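Local coordinates for uncharacterized protein (Thermus thermophilus HB8, PDB 4WVA) that hydrolyses mannosylglycerate, a solute made by thermophiles under osmotic stress, to mannose and glycerate, and probably also acts on glucosylglycerate, at residues A281-S286 against A301-L306; G272-W277 against A308-Q313; E54-F59 against A128-P133. One frame throughout, in Å; residues are numbered along the deposited sequence.

Interaction 1 of 3, residues A281-S286 against A301-L306; sequences AGFYFS and AGFLPL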
ATOM      1  N   ALA A 281      -7.860  11.401 -16.747  1.00 16.65           N
ATOM      2  CA  ALA A 281      -8.740  10.448 -17.432  1.00 16.37           C
ATOM      3  C   ALA A 281      -9.496   9.533 -16.482  1.00 15.22           C
ATOM      4  O   ALA A 281     -10.546   8.990 -16.834  1.00 16.31           O
ATOM      5  CB  ALA A 281      -7.927   9.621 -18.432  1.00 16.84           C
ATOM      6  N   GLY A 282      -8.978   9.364 -15.265  1.00 13.55           N
ATOM      7  CA  GLY A 282      -9.539   8.434 -14.317  1.00 13.13           C
ATOM      8  C   GLY A 282      -9.452   6.997 -14.812  1.00 12.46           C
ATOM      9  O   GLY A 282     -10.420   6.245 -14.769  1.00 12.80           O
ATOM     10  N   PHE A 283      -8.269   6.615 -15.266  1.00 11.89           N
ATOM     11  CA  PHE A 283      -8.075   5.287 -15.836  1.00 11.15           C
ATOM     12  C   PHE A 283      -6.593   4.945 -15.899  1.00 10.79           C
ATOM     13  O   PHE A 283      -5.759   5.824 -15.796  1.00 10.91           O
ATOM     14  CB  PHE A 283      -8.660   5.270 -17.252  1.00 11.03           C
ATOM     15  CG  PHE A 283      -9.162   3.932 -17.667  1.00 10.88           C
ATOM     16  CD1 PHE A 283     -10.334   3.429 -17.120  1.00 11.02           C
ATOM     17  CD2 PHE A 283      -8.478   3.166 -18.599  1.00 10.83           C
ATOM     18  CE1 PHE A 283     -10.814   2.181 -17.483  1.00 11.17           C
ATOM     19  CE2 PHE A 283      -8.965   1.922 -18.971  1.00 10.90           C
ATOM     20  CZ  PHE A 283     -10.138   1.432 -18.426  1.00 10.99           C
ATOM     21  N   TYR A 284      -6.283   3.653 -16.024  1.00 10.79           N
ATOM     22  CA  TYR A 284      -4.907   3.210 -16.205  1.00 10.59           C
ATOM     23  C   TYR A 284      -4.582   3.113 -17.696  1.00 10.98           C
ATOM     24  O   TYR A 284      -5.340   2.496 -18.458  1.00 11.44           O
ATOM     25  CB  TYR A 284      -4.674   1.833 -15.600  1.00 10.66           C
ATOM     26  CG  TYR A 284      -4.699   1.750 -14.080  1.00 10.63           C
ATOM     27  CD1 TYR A 284      -3.554   1.956 -13.340  1.00 10.52           C
ATOM     28  CD2 TYR A 284      -5.864   1.411 -13.398  1.00 10.66           C
ATOM     29  CE1 TYR A 284      -3.549   1.827 -11.957  1.00 10.70           C
ATOM     30  CE2 TYR A 284      -5.883   1.297 -12.019  1.00 11.07           C
ATOM     31  CZ  TYR A 284      -4.726   1.509 -11.298  1.00 11.06           C
ATOM     32  OH  TYR A 284      -4.758   1.386  -9.921  1.00 12.88           O
ATOM     33  N   PHE A 285      -3.450   3.683 -18.085  1.00 10.69           N
ATOM     34  CA  PHE A 285      -2.991   3.642 -19.474  1.00 10.82           C
ATOM     35  C   PHE A 285      -1.714   2.836 -19.606  1.00 10.62           C
ATOM     36  O   PHE A 285      -0.849   2.877 -18.736  1.00 11.28           O
ATOM     37  CB  PHE A 285      -2.685   5.054 -19.990  1.00 11.17           C
ATOM     38  CG  PHE A 285      -3.902   5.928 -20.194  1.00 12.54           C
ATOM     39  CD1 PHE A 285      -5.095   5.409 -20.658  1.00 12.88           C
ATOM     40  CD2 PHE A 285      -3.821   7.301 -19.954  1.00 13.49           C
ATOM     41  CE1 PHE A 285      -6.203   6.234 -20.856  1.00 13.43           C
ATOM     42  CE2 PHE A 285      -4.925   8.123 -20.148  1.00 13.84           C
ATOM     43  CZ  PHE A 285      -6.114   7.582 -20.588  1.00 13.88           C
ATOM     44  N   SER A 286      -1.576   2.151 -20.741  1.00 10.41           N
ATOM     45  CA  SER A 286      -0.279   1.662 -21.160  1.00 10.35           C
ATOM     46  C   SER A 286       0.577   2.862 -21.605  1.00 10.54           C
ATOM     47  O   SER A 286       0.040   3.939 -21.921  1.00 11.05           O
ATOM     48  CB  SER A 286      -0.448   0.667 -22.307  1.00 10.28           C
ATOM     49  OG  SER A 286      -1.180  -0.486 -21.898  1.00 10.53           O
ATOM     50  N   ALA A 301      -7.909  -3.714 -20.642  1.00  8.80           N
ATOM     51  CA  ALA A 301      -6.676  -4.018 -19.909  1.00  9.00           C
ATOM     52  C   ALA A 301      -6.446  -3.066 -18.737  1.00  8.67           C
ATOM     53  O   ALA A 301      -5.847  -3.436 -17.742  1.00  8.91           O
ATOM     54  CB  ALA A 301      -5.469  -3.983 -20.831  1.00  8.98           C
ATOM     55  N   GLY A 302      -6.938  -1.843 -18.863  1.00  8.98           N
ATOM     56  CA  GLY A 302      -6.821  -0.847 -17.818  1.00  8.98           C
ATOM     57  C   GLY A 302      -7.601  -1.134 -16.547  1.00  9.33           C
ATOM     58  O   GLY A 302      -7.388  -0.449 -15.565  1.00  9.52           O
ATOM     59  N   PHE A 303      -8.499  -2.122 -16.567  1.00  9.28           N
ATOM     60  CA  PHE A 303      -9.163  -2.612 -15.359  1.00  9.50           C
ATOM     61  C   PHE A 303      -8.315  -3.664 -14.632  1.00  9.45           C
ATOM     62  O   PHE A 303      -8.558  -3.943 -13.455  1.00  8.98           O
ATOM     63  CB  PHE A 303     -10.530  -3.220 -15.672  1.00  9.62           C
ATOM     64  CG  PHE A 303     -11.569  -2.222 -16.079  1.00  9.96           C
ATOM     65  CD1 PHE A 303     -12.357  -1.593 -15.113  1.00  9.99           C
ATOM     66  CD2 PHE A 303     -11.770  -1.925 -17.410  1.00  9.84           C
ATOM     67  CE1 PHE A 303     -13.323  -0.676 -15.479  1.00  9.85           C
ATOM     68  CE2 PHE A 303     -12.743  -0.998 -17.786  1.00  9.94           C
ATOM     69  CZ  PHE A 303     -13.497  -0.370 -16.823  1.00  9.90           C
ATOM     70  N   LEU A 304      -7.293  -4.206 -15.290  1.00  9.34           N
ATOM     71  CA  LEU A 304      -6.603  -5.362 -14.733  1.00  9.43           C
ATOM     72  C   LEU A 304      -5.778  -5.056 -13.471  1.00  9.07           C
ATOM     73  O   LEU A 304      -5.517  -5.972 -12.715  1.00  9.31           O
ATOM     74  CB  LEU A 304      -5.797  -6.099 -15.797  1.00  9.59           C
ATOM     75  CG  LEU A 304      -6.656  -6.823 -16.845  1.00  9.69           C
ATOM     76  CD1 LEU A 304      -5.752  -7.315 -17.954  1.00  9.50           C
ATOM     77  CD2 LEU A 304      -7.423  -7.980 -16.222  1.00  9.74           C
ATOM     78  N   PRO A 305      -5.435  -3.783 -13.191  1.00  9.25           N
ATOM     79  CA  PRO A 305      -4.799  -3.597 -11.868  1.00  9.33           C
ATOM     80  C   PRO A 305      -5.666  -4.026 -10.681  1.00  9.26           C
ATOM     81  O   PRO A 305      -5.146  -4.315  -9.613  1.00  9.69           O
ATOM     82  CB  PRO A 305      -4.423  -2.115 -11.866  1.00  9.48           C
ATOM     83  CG  PRO A 305      -4.149  -1.844 -13.303  1.00  9.41           C
ATOM     84  CD  PRO A 305      -5.247  -2.591 -14.029  1.00  9.29           C
ATOM     85  N   LEU A 306      -6.978  -4.092 -10.858  1.00  9.37           N
ATOM     86  CA  LEU A 306      -7.825  -4.663  -9.808  1.00  9.80           C
ATOM     87  C   LEU A 306      -7.432  -6.111  -9.477  1.00  9.59           C
ATOM     88  O   LEU A 306      -7.427  -6.519  -8.313  1.00  9.38           O
ATOM     89  CB  LEU A 306      -9.287  -4.603 -10.225  1.00 10.22           C
ATOM     90  CG  LEU A 306      -9.875  -3.217 -10.457  1.00 10.75           C
ATOM     91  CD1 LEU A 306     -11.172  -3.328 -11.250  1.00 11.30           C
ATOM     92  CD2 LEU A 306     -10.081  -2.469  -9.147  1.00 11.49           C
TER

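Interaction 2 of 3, residues G272-W277 against A308-Q313; sequences GLEALW and AGTPHQ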
ATOM      1  N   GLY A 272       5.454   0.832  -9.866  1.00 12.02           N
ATOM      2  CA  GLY A 272       5.313   0.986 -11.319  1.00 11.86           C
ATOM      3  C   GLY A 272       3.874   0.921 -11.787  1.00 11.88           C
ATOM      4  O   GLY A 272       3.411   1.752 -12.558  1.00 11.47           O
ATOM      5  N   LEU A 273       3.143  -0.087 -11.326  1.00 11.97           N
ATOM      6  CA  LEU A 273       1.786  -0.259 -11.846  1.00 12.29           C
ATOM      7  C   LEU A 273       0.903   0.906 -11.471  1.00 12.22           C
ATOM      8  O   LEU A 273       0.125   1.396 -12.289  1.00 12.78           O
ATOM      9  CB  LEU A 273       1.174  -1.598 -11.372  1.00 12.20           C
ATOM     10  CG  LEU A 273      -0.072  -2.060 -12.146  1.00 12.57           C
ATOM     11  CD1 LEU A 273       0.255  -2.383 -13.588  1.00 12.35           C
ATOM     12  CD2 LEU A 273      -0.722  -3.256 -11.463  1.00 13.06           C
ATOM     13  N   GLU A 274       1.034   1.404 -10.245  1.00 12.66           N
ATOM     14  CA  GLU A 274       0.260   2.565  -9.847  1.00 13.18           C
ATOM     15  C   GLU A 274       0.625   3.852 -10.578  1.00 12.50           C
ATOM     16  O   GLU A 274      -0.220   4.737 -10.733  1.00 12.72           O
ATOM     17  CB  GLU A 274       0.261   2.735  -8.328  1.00 14.20           C
ATOM     18  CG  GLU A 274      -0.561   1.665  -7.644  1.00 15.33           C
ATOM     19  CD  GLU A 274      -2.033   1.730  -8.051  1.00 15.64           C
ATOM     20  OE1 GLU A 274      -2.718   2.703  -7.696  1.00 19.55           O
ATOM     21  OE2 GLU A 274      -2.473   0.807  -8.732  1.00 17.78           O
ATOM     22  N   ALA A 275       1.844   3.931 -11.108  1.00 11.12           N
ATOM     23  CA  ALA A 275       2.262   5.066 -11.911  1.00 11.03           C
ATOM     24  C   ALA A 275       1.452   5.188 -13.202  1.00 10.39           C
ATOM     25  O   ALA A 275       1.320   6.271 -13.743  1.00 10.60           O
ATOM     26  CB  ALA A 275       3.744   4.982 -12.245  1.00 11.21           C
ATOM     27  N   LEU A 276       0.923   4.081 -13.705  1.00 10.38           N
ATOM     28  CA  LEU A 276       0.183   4.094 -14.971  1.00 10.06           C
ATOM     29  C   LEU A 276      -1.174   4.757 -14.855  1.00 10.01           C
ATOM     30  O   LEU A 276      -1.836   5.025 -15.868  1.00 10.05           O
ATOM     31  CB  LEU A 276       0.011   2.669 -15.504  1.00 10.20           C
ATOM     32  CG  LEU A 276       1.307   1.866 -15.725  1.00 10.54           C
ATOM     33  CD1 LEU A 276       0.972   0.491 -16.268  1.00 11.12           C
ATOM     34  CD2 LEU A 276       2.248   2.603 -16.656  1.00 10.94           C
ATOM     35  N   TRP A 277      -1.628   4.998 -13.630  1.00  9.81           N
ATOM     36  CA  TRP A 277      -2.894   5.690 -13.433  1.00 10.13           C
ATOM     37  C   TRP A 277      -2.819   7.134 -13.919  1.00 10.75           C
ATOM     38  O   TRP A 277      -1.920   7.864 -13.504  1.00 10.88           O
ATOM     39  CB  TRP A 277      -3.261   5.706 -11.957  1.00  9.96           C
ATOM     40  CG  TRP A 277      -4.563   6.417 -11.670  1.00 10.00           C
ATOM     41  CD1 TRP A 277      -4.726   7.662 -11.128  1.00 10.11           C
ATOM     42  CD2 TRP A 277      -5.872   5.902 -11.878  1.00 10.49           C
ATOM     43  NE1 TRP A 277      -6.058   7.951 -10.996  1.00 10.40           N
ATOM     44  CE2 TRP A 277      -6.785   6.886 -11.451  1.00 10.27           C
ATOM     45  CE3 TRP A 277      -6.368   4.693 -12.376  1.00 10.50           C
ATOM     46  CZ2 TRP A 277      -8.170   6.701 -11.522  1.00 11.13           C
ATOM     47  CZ3 TRP A 277      -7.733   4.509 -12.445  1.00 10.92           C
ATOM     48  CH2 TRP A 277      -8.618   5.497 -12.016  1.00 10.91           C
ATOM     49  N   ALA A 308      -4.498  -7.354  -9.954  1.00 11.48           N
ATOM     50  CA  ALA A 308      -3.201  -7.258  -9.280  1.00 11.87           C
ATOM     51  C   ALA A 308      -3.331  -6.920  -7.781  1.00 12.87           C
ATOM     52  O   ALA A 308      -2.505  -7.324  -6.969  1.00 13.45           O
ATOM     53  CB  ALA A 308      -2.314  -6.232  -9.978  1.00 12.03           C
ATOM     54  N   GLY A 309      -4.350  -6.152  -7.427  1.00 12.69           N
ATOM     55  CA  GLY A 309      -4.579  -5.758  -6.038  1.00 13.35           C
ATOM     56  C   GLY A 309      -3.768  -4.558  -5.571  1.00 14.00           C
ATOM     57  O   GLY A 309      -3.547  -4.386  -4.367  1.00 12.99           O
ATOM     58  N   THR A 310      -3.349  -3.721  -6.518  1.00 14.68           N
ATOM     59  CA  THR A 310      -2.539  -2.515  -6.222  1.00 15.64           C
ATOM     60  C   THR A 310      -3.313  -1.219  -5.914  1.00 14.85           C
ATOM     61  O   THR A 310      -2.841  -0.407  -5.109  1.00 14.67           O
ATOM     62  CB  THR A 310      -1.514  -2.232  -7.365  1.00 16.83           C
ATOM     63  OG1 THR A 310      -2.180  -1.860  -8.582  1.00 18.72           O
ATOM     64  CG2 THR A 310      -0.631  -3.416  -7.612  1.00 18.53           C
ATOM     65  N   PRO A 311      -4.478  -0.976  -6.549  1.00 14.97           N
ATOM     66  CA  PRO A 311      -5.094   0.317  -6.253  1.00 14.80           C
ATOM     67  C   PRO A 311      -5.648   0.410  -4.846  1.00 14.09           C
ATOM     68  O   PRO A 311      -5.936  -0.617  -4.227  1.00 13.23           O
ATOM     69  CB  PRO A 311      -6.287   0.392  -7.218  1.00 15.61           C
ATOM     70  CG  PRO A 311      -6.443  -0.931  -7.786  1.00 15.75           C
ATOM     71  CD  PRO A 311      -5.156  -1.674  -7.655  1.00 15.39           C
ATOM     72  N   HIS A 312      -5.810   1.630  -4.354  1.00 14.25           N
ATOM     73  CA  HIS A 312      -6.669   1.843  -3.213  1.00 14.23           C
ATOM     74  C   HIS A 312      -8.134   1.838  -3.658  1.00 14.10           C
ATOM     75  O   HIS A 312      -8.446   1.869  -4.836  1.00 12.97           O
ATOM     76  CB  HIS A 312      -6.298   3.113  -2.397  1.00 14.99           C
ATOM     77  CG  HIS A 312      -6.330   4.401  -3.165  1.00 16.19           C
ATOM     78  ND1 HIS A 312      -7.482   4.930  -3.698  1.00 17.26           N
ATOM     79  CD2 HIS A 312      -5.357   5.312  -3.412  1.00 16.79           C
ATOM     80  CE1 HIS A 312      -7.216   6.091  -4.275  1.00 16.54           C
ATOM     81  NE2 HIS A 312      -5.936   6.349  -4.114  1.00 16.60           N
ATOM     82  N   GLN A 313      -9.007   1.744  -2.680  1.00 14.63           N
ATOM     83  CA  GLN A 313     -10.435   1.600  -2.912  1.00 16.78           C
ATOM     84  C   GLN A 313     -11.054   2.738  -3.703  1.00 16.48           C
ATOM     85  O   GLN A 313     -11.974   2.516  -4.477  1.00 15.76           O
ATOM     86  CB  GLN A 313     -11.134   1.541  -1.559  1.00 18.73           C
ATOM     87  CG  GLN A 313     -12.606   1.200  -1.607  1.00 21.24           C
ATOM     88  CD  GLN A 313     -12.857  -0.207  -2.046  1.00 22.37           C
ATOM     89  OE1 GLN A 313     -13.998  -0.564  -2.341  1.00 27.96           O
ATOM     90  NE2 GLN A 313     -11.820  -1.050  -2.027  1.00 22.90           N
TER

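Interaction 3 of 3, residues E54-F59 against A128-P133; sequences ELLCLF and ARYLFP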
ATOM      1  N   GLU A  54      -1.289 -29.766 -18.263  1.00 11.43           N
ATOM      2  CA  GLU A  54      -1.316 -28.615 -19.158  1.00 10.72           C
ATOM      3  C   GLU A  54      -0.097 -27.726 -18.937  1.00 10.62           C
ATOM      4  O   GLU A  54       0.525 -27.276 -19.901  1.00 10.78           O
ATOM      5  CB  GLU A  54      -2.604 -27.790 -18.985  1.00 10.89           C
ATOM      6  CG  GLU A  54      -2.797 -26.731 -20.066  1.00 11.02           C
ATOM      7  CD  GLU A  54      -3.356 -27.268 -21.370  1.00 11.09           C
ATOM      8  OE1 GLU A  54      -4.021 -28.327 -21.341  1.00 11.35           O
ATOM      9  OE2 GLU A  54      -3.170 -26.601 -22.421  1.00 11.37           O
ATOM     10  N   LEU A  55       0.220 -27.438 -17.670  1.00 10.70           N
ATOM     11  CA  LEU A  55       1.283 -26.488 -17.368  1.00 11.23           C
ATOM     12  C   LEU A  55       2.650 -27.173 -17.373  1.00 11.87           C
ATOM     13  O   LEU A  55       3.658 -26.567 -17.725  1.00 11.92           O
ATOM     14  CB  LEU A  55       1.013 -25.809 -16.037  1.00 11.65           C
ATOM     15  CG  LEU A  55      -0.364 -25.135 -15.975  1.00 12.41           C
ATOM     16  CD1 LEU A  55      -0.500 -24.431 -14.644  1.00 13.61           C
ATOM     17  CD2 LEU A  55      -0.568 -24.207 -17.167  1.00 12.98           C
ATOM     18  N   LEU A  56       2.714 -28.437 -16.973  1.00 12.91           N
ATOM     19  CA  LEU A  56       3.982 -29.164 -17.098  1.00 13.65           C
ATOM     20  C   LEU A  56       4.422 -29.145 -18.546  1.00 13.16           C
ATOM     21  O   LEU A  56       5.606 -28.951 -18.860  1.00 12.98           O
ATOM     22  CB  LEU A  56       3.835 -30.617 -16.653  1.00 15.08           C
ATOM     23  CG  LEU A  56       3.596 -30.845 -15.167  1.00 17.46           C
ATOM     24  CD1 LEU A  56       3.310 -32.315 -14.881  1.00 18.34           C
ATOM     25  CD2 LEU A  56       4.810 -30.397 -14.409  1.00 17.56           C
ATOM     26  N   CYS A  57       3.469 -29.393 -19.437  1.00 12.99           N
ATOM     27  CA  CYS A  57       3.773 -29.464 -20.865  1.00 12.81           C
ATOM     28  C   CYS A  57       4.296 -28.117 -21.379  1.00 12.12           C
ATOM     29  O   CYS A  57       5.289 -28.054 -22.090  1.00 11.60           O
ATOM     30  CB  CYS A  57       2.527 -29.896 -21.620  1.00 13.04           C
ATOM     31  SG  CYS A  57       2.746 -30.087 -23.395  1.00 13.36           S
ATOM     32  N   LEU A  58       3.604 -27.032 -21.017  1.00 11.56           N
ATOM     33  CA  LEU A  58       4.027 -25.692 -21.390  1.00 11.75           C
ATOM     34  C   LEU A  58       5.501 -25.421 -21.018  1.00 11.64           C
ATOM     35  O   LEU A  58       6.284 -24.943 -21.847  1.00 12.28           O
ATOM     36  CB  LEU A  58       3.098 -24.666 -20.736  1.00 11.84           C
ATOM     37  CG  LEU A  58       3.425 -23.194 -20.972  1.00 11.85           C
ATOM     38  CD1 LEU A  58       3.384 -22.818 -22.435  1.00 11.93           C
ATOM     39  CD2 LEU A  58       2.465 -22.342 -20.143  1.00 12.03           C
ATOM     40  N   PHE A  59       5.883 -25.733 -19.778  1.00 11.96           N
ATOM     41  CA  PHE A  59       7.259 -25.484 -19.340  1.00 12.31           C
ATOM     42  C   PHE A  59       8.244 -26.476 -19.925  1.00 13.10           C
ATOM     43  O   PHE A  59       9.330 -26.098 -20.409  1.00 13.39           O
ATOM     44  CB  PHE A  59       7.358 -25.467 -17.818  1.00 12.77           C
ATOM     45  CG  PHE A  59       6.944 -24.160 -17.220  1.00 12.78           C
ATOM     46  CD1 PHE A  59       7.851 -23.126 -17.096  1.00 12.69           C
ATOM     47  CD2 PHE A  59       5.636 -23.948 -16.827  1.00 12.60           C
ATOM     48  CE1 PHE A  59       7.475 -21.910 -16.562  1.00 12.78           C
ATOM     49  CE2 PHE A  59       5.257 -22.742 -16.286  1.00 12.88           C
ATOM     50  CZ  PHE A  59       6.170 -21.716 -16.170  1.00 12.54           C
ATOM     51  N   ALA A 128       4.173 -28.715  -7.622  1.00 13.07           N
ATOM     52  CA  ALA A 128       4.596 -27.347  -7.286  1.00 13.33           C
ATOM     53  C   ALA A 128       6.100 -27.248  -7.094  1.00 13.73           C
ATOM     54  O   ALA A 128       6.711 -26.288  -7.537  1.00 14.25           O
ATOM     55  CB  ALA A 128       3.876 -26.837  -6.053  1.00 13.29           C
ATOM     56  N   ARG A 129       6.714 -28.233  -6.452  1.00 14.91           N
ATOM     57  CA  ARG A 129       8.162 -28.214  -6.306  1.00 15.89           C
ATOM     58  C   ARG A 129       8.859 -28.277  -7.652  1.00 15.63           C
ATOM     59  O   ARG A 129       9.922 -27.679  -7.829  1.00 15.66           O
ATOM     60  CB  ARG A 129       8.653 -29.335  -5.395  1.00 18.16           C
ATOM     61  CG  ARG A 129       8.378 -29.003  -3.945  1.00 21.29           C
ATOM     62  CD  ARG A 129       9.051 -29.914  -2.938  1.00 23.79           C
ATOM     63  NE  ARG A 129       8.426 -29.677  -1.635  1.00 27.28           N
ATOM     64  CZ  ARG A 129       8.663 -28.632  -0.830  1.00 29.28           C
ATOM     65  NH1 ARG A 129       9.572 -27.685  -1.129  1.00 28.67           N
ATOM     66  NH2 ARG A 129       7.988 -28.547   0.309  1.00 30.20           N
ATOM     67  N   TYR A 130       8.261 -28.994  -8.596  1.00 14.61           N
ATOM     68  CA  TYR A 130       8.814 -29.133  -9.929  1.00 14.83           C
ATOM     69  C   TYR A 130       8.705 -27.821 -10.707  1.00 14.25           C
ATOM     70  O   TYR A 130       9.669 -27.378 -11.326  1.00 14.17           O
ATOM     71  CB  TYR A 130       8.114 -30.284 -10.666  1.00 15.41           C
ATOM     72  CG  TYR A 130       8.645 -30.547 -12.057  1.00 15.72           C
ATOM     73  CD1 TYR A 130       9.845 -31.212 -12.247  1.00 16.52           C
ATOM     74  CD2 TYR A 130       7.950 -30.131 -13.174  1.00 16.19           C
ATOM     75  CE1 TYR A 130      10.322 -31.470 -13.518  1.00 16.62           C
ATOM     76  CE2 TYR A 130       8.423 -30.372 -14.452  1.00 16.25           C
ATOM     77  CZ  TYR A 130       9.629 -31.034 -14.612  1.00 16.62           C
ATOM     78  OH  TYR A 130      10.099 -31.299 -15.871  1.00 16.74           O
ATOM     79  N   LEU A 131       7.538 -27.189 -10.644  1.00 13.19           N
ATOM     80  CA  LEU A 131       7.292 -25.973 -11.404  1.00 12.90           C
ATOM     81  C   LEU A 131       7.896 -24.703 -10.785  1.00 12.39           C
ATOM     82  O   LEU A 131       8.191 -23.752 -11.511  1.00 12.79           O
ATOM     83  CB  LEU A 131       5.780 -25.780 -11.608  1.00 12.94           C
ATOM     84  CG  LEU A 131       5.156 -26.752 -12.614  1.00 13.60           C
ATOM     85  CD1 LEU A 131       3.647 -26.583 -12.621  1.00 14.52           C
ATOM     86  CD2 LEU A 131       5.739 -26.551 -14.003  1.00 14.34           C
ATOM     87  N   PHE A 132       8.063 -24.660  -9.460  1.00 11.65           N
ATOM     88  CA  PHE A 132       8.464 -23.420  -8.819  1.00 11.74           C
ATOM     89  C   PHE A 132       9.759 -22.800  -9.407  1.00 11.98           C
ATOM     90  O   PHE A 132       9.776 -21.612  -9.743  1.00 11.30           O
ATOM     91  CB  PHE A 132       8.603 -23.580  -7.302  1.00 12.06           C
ATOM     92  CG  PHE A 132       9.085 -22.333  -6.634  1.00 11.72           C
ATOM     93  CD1 PHE A 132       8.215 -21.292  -6.377  1.00 11.98           C
ATOM     94  CD2 PHE A 132      10.425 -22.177  -6.325  1.00 12.07           C
ATOM     95  CE1 PHE A 132       8.671 -20.121  -5.795  1.00 11.89           C
ATOM     96  CE2 PHE A 132      10.898 -21.012  -5.750  1.00 12.24           C
ATOM     97  CZ  PHE A 132      10.015 -19.977  -5.491  1.00 12.18           C
ATOM     98  N   PRO A 133      10.844 -23.591  -9.522  1.00 12.26           N
ATOM     99  CA  PRO A 133      12.076 -22.980 -10.063  1.00 12.63           C
ATOM    100  C   PRO A 133      11.954 -22.577 -11.538  1.00 12.36           C
ATOM    101  O   PRO A 133      12.609 -21.640 -11.990  1.00 12.47           O
ATOM    102  CB  PRO A 133      13.142 -24.065  -9.875  1.00 13.11           C
ATOM    103  CG  PRO A 133      12.411 -25.322  -9.643  1.00 13.69           C
ATOM    104  CD  PRO A 133      11.026 -25.003  -9.157  1.00 12.84           C
TER

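Interaction 1 of 3, residues A281-S286 against A301-L306
Tyr284 and Phe283 leave consecutive positions of a strand and meet the 301-306 segment in different ways. In Tyr284, CG is anti to the carbonyl carbon (chi1 -70°). This sends the ring to Pro305, and the two side chains meet tip to tip. Pro305 CG sits over the middle of one ring face, 3.6 Å from the centroid of the Tyr284 ring, in a CH-pi contact. In Phe283, CG is anti to the backbone N (chi1 -150°). Its ring crosses that of Phe303 in a T-shaped stack, with the planes at 85°. The edge belongs to Phe283 and the face to Phe303. Phe283 CZ comes within 3.6 Å of Phe303 CE2. Gly302 lies between the two pairs. Its CA is 3.7 Å from Phe283 CE2, and a CB on it would clash with that ring and with Tyr284 O. Gly302 O is buried without a polar partner in the model. It rests 3.2 Å from Tyr284 CD2. All five touching residues are buried. Helix 313-327 also touches Phe283 and Tyr284, and helix 356-368 touches Phe303. Gly282, with positive phi, and Phe283 together face Asp278 and form a G1 beta bulge, from which Phe283 reaches Phe303.

Interaction 2 of 3, residues G272-W277 against A308-Q313
The carboxylate of Glu274 and the hydroxyl of Thr310 carry this contact between the C-terminal part of helix 260-275 and the loop before helix 313-327. Thr310 OG1 donates to Glu274 OE2 over 2.7 Å. The hydroxyl approaches from above the carboxylate plane, 30° out of it. Two torsions bring the acid there. Glu274 CG is anti to the carbonyl carbon, and the chain then bends at chi2 (-62°), so that it slides past Thr310 in the opposite direction. Thr310 OG1 takes the crowded position between its backbone N and carbonyl carbon.

Glu274 OE2 has a second hydrogen-bond partner in Tyr284 OH, and Glu274 OE1 makes a salt bridge to Arg315 NH1. These partners fix the rotation of the carboxylate and would probably favour its charged form. An alanine in place of Glu274 would remove the carboxylate, which would probably loosen the loop from the helix and leave Arg315 without this counter-charge.

The tight apolar part lies beside this bond. Leu273 CG is anti to the backbone N (chi1 -164°), which turns CD2 to the loop. Leu273 CD2 meets Ala308 CB at 3.7 Å. The same methyl also lies against the Thr310 hydroxyl, and the two side chains cross at about a right angle. Pro311 only packs against the carboxylate, with little surface covered and no hydrogen bond.

Further along, the loop is partly exposed and draws away from the helix. The side chain of His312, at the N-cap position of helix 313-327, makes no contact with 272-277 and stacks on Tyr369 of a second subunit.

Within the chain, helix 235-254 touches Leu273, Ala308 and Thr310, Pro305 of helix 305-308 packs on Leu273 and Thr310, and strand 283-288 brings Tyr284 against Pro311.

Interaction 3 of 3, residues E54-F59 against A128-P133
Leu131 loses more surface to this contact than any other residue, followed by Leu56 and then Phe59. The contact packs helix 48-62 on helix 121-146 in the (alpha/alpha)6-barrel. The short segments 54-59 and 128-133 run in broadly the same direction, at 36° to each other. Their axes come no closer than 10.9 Å, so long side chains have to span the gap.

Leu131 CG is anti to the carbonyl carbon (chi1 -73°), which carries its branched end to the other helix. Its CD2 methyl is the main point of touch. Leu131 CD2 lies 3.8 Å from Phe59 CD2, and the two side chains cross obliquely. The same methyl meets Leu56 CD2 at 4.0 Å. Leu131 CD1 approaches Leu55 CB more loosely, at 4.4 Å.

Leu56 has the same first torsion as Leu131, and its CD2 touches both Leu131 and Tyr130. The nearest approach of the contact is here, 3.4 Å from Leu56 CD2 to Tyr130 CD2. Tyr130 CG is anti to its backbone N (chi1 -178°), so the ring extends toward helix 48-62.

Phe59 closes the other end of the apolar patch. Its side chain is about 7 Å from that of Leu33, a probable substrate-binding residue. Helix 107-117 touches Phe59 through Val107 and Leu55 through Val111 and Leu114.

No hydrogen bond joins the two segments. Leucine methyls and a phenylalanine ring hold them by shape and dispersion. Polar chemistry enters at the exposed Tyr130, whose OH is hydrogen-bonded to Asp60 OD1 and ties the same two helices together at the margin of an otherwise hydrophobic contact.

In the fold
Along the chain, interaction 3 closes before the other two open. Interaction 1 is nested inside the loop that interaction 2 closes. Interactions 1 and 2 have centres about 8 Å apart and touch, also through a probable backbone hydrogen bond from Phe285 N to Leu276 O, 3.1 Å long. Interaction 1 lies on strand 283-288 and helix 305-308, which interaction 2 also touches; helices 235-254 and 313-327 border both. Interaction 3, on helices 48-62 and 121-146, lies on the opposite side of the chain's centre from interaction 1, with centres about 30 Å apart. Interactions 2 and 3 are about 17 Å apart at their nearest atoms. The three contacts thus pack two separate regions of one (alpha/alpha)6-barrel hydrolase of family GH63.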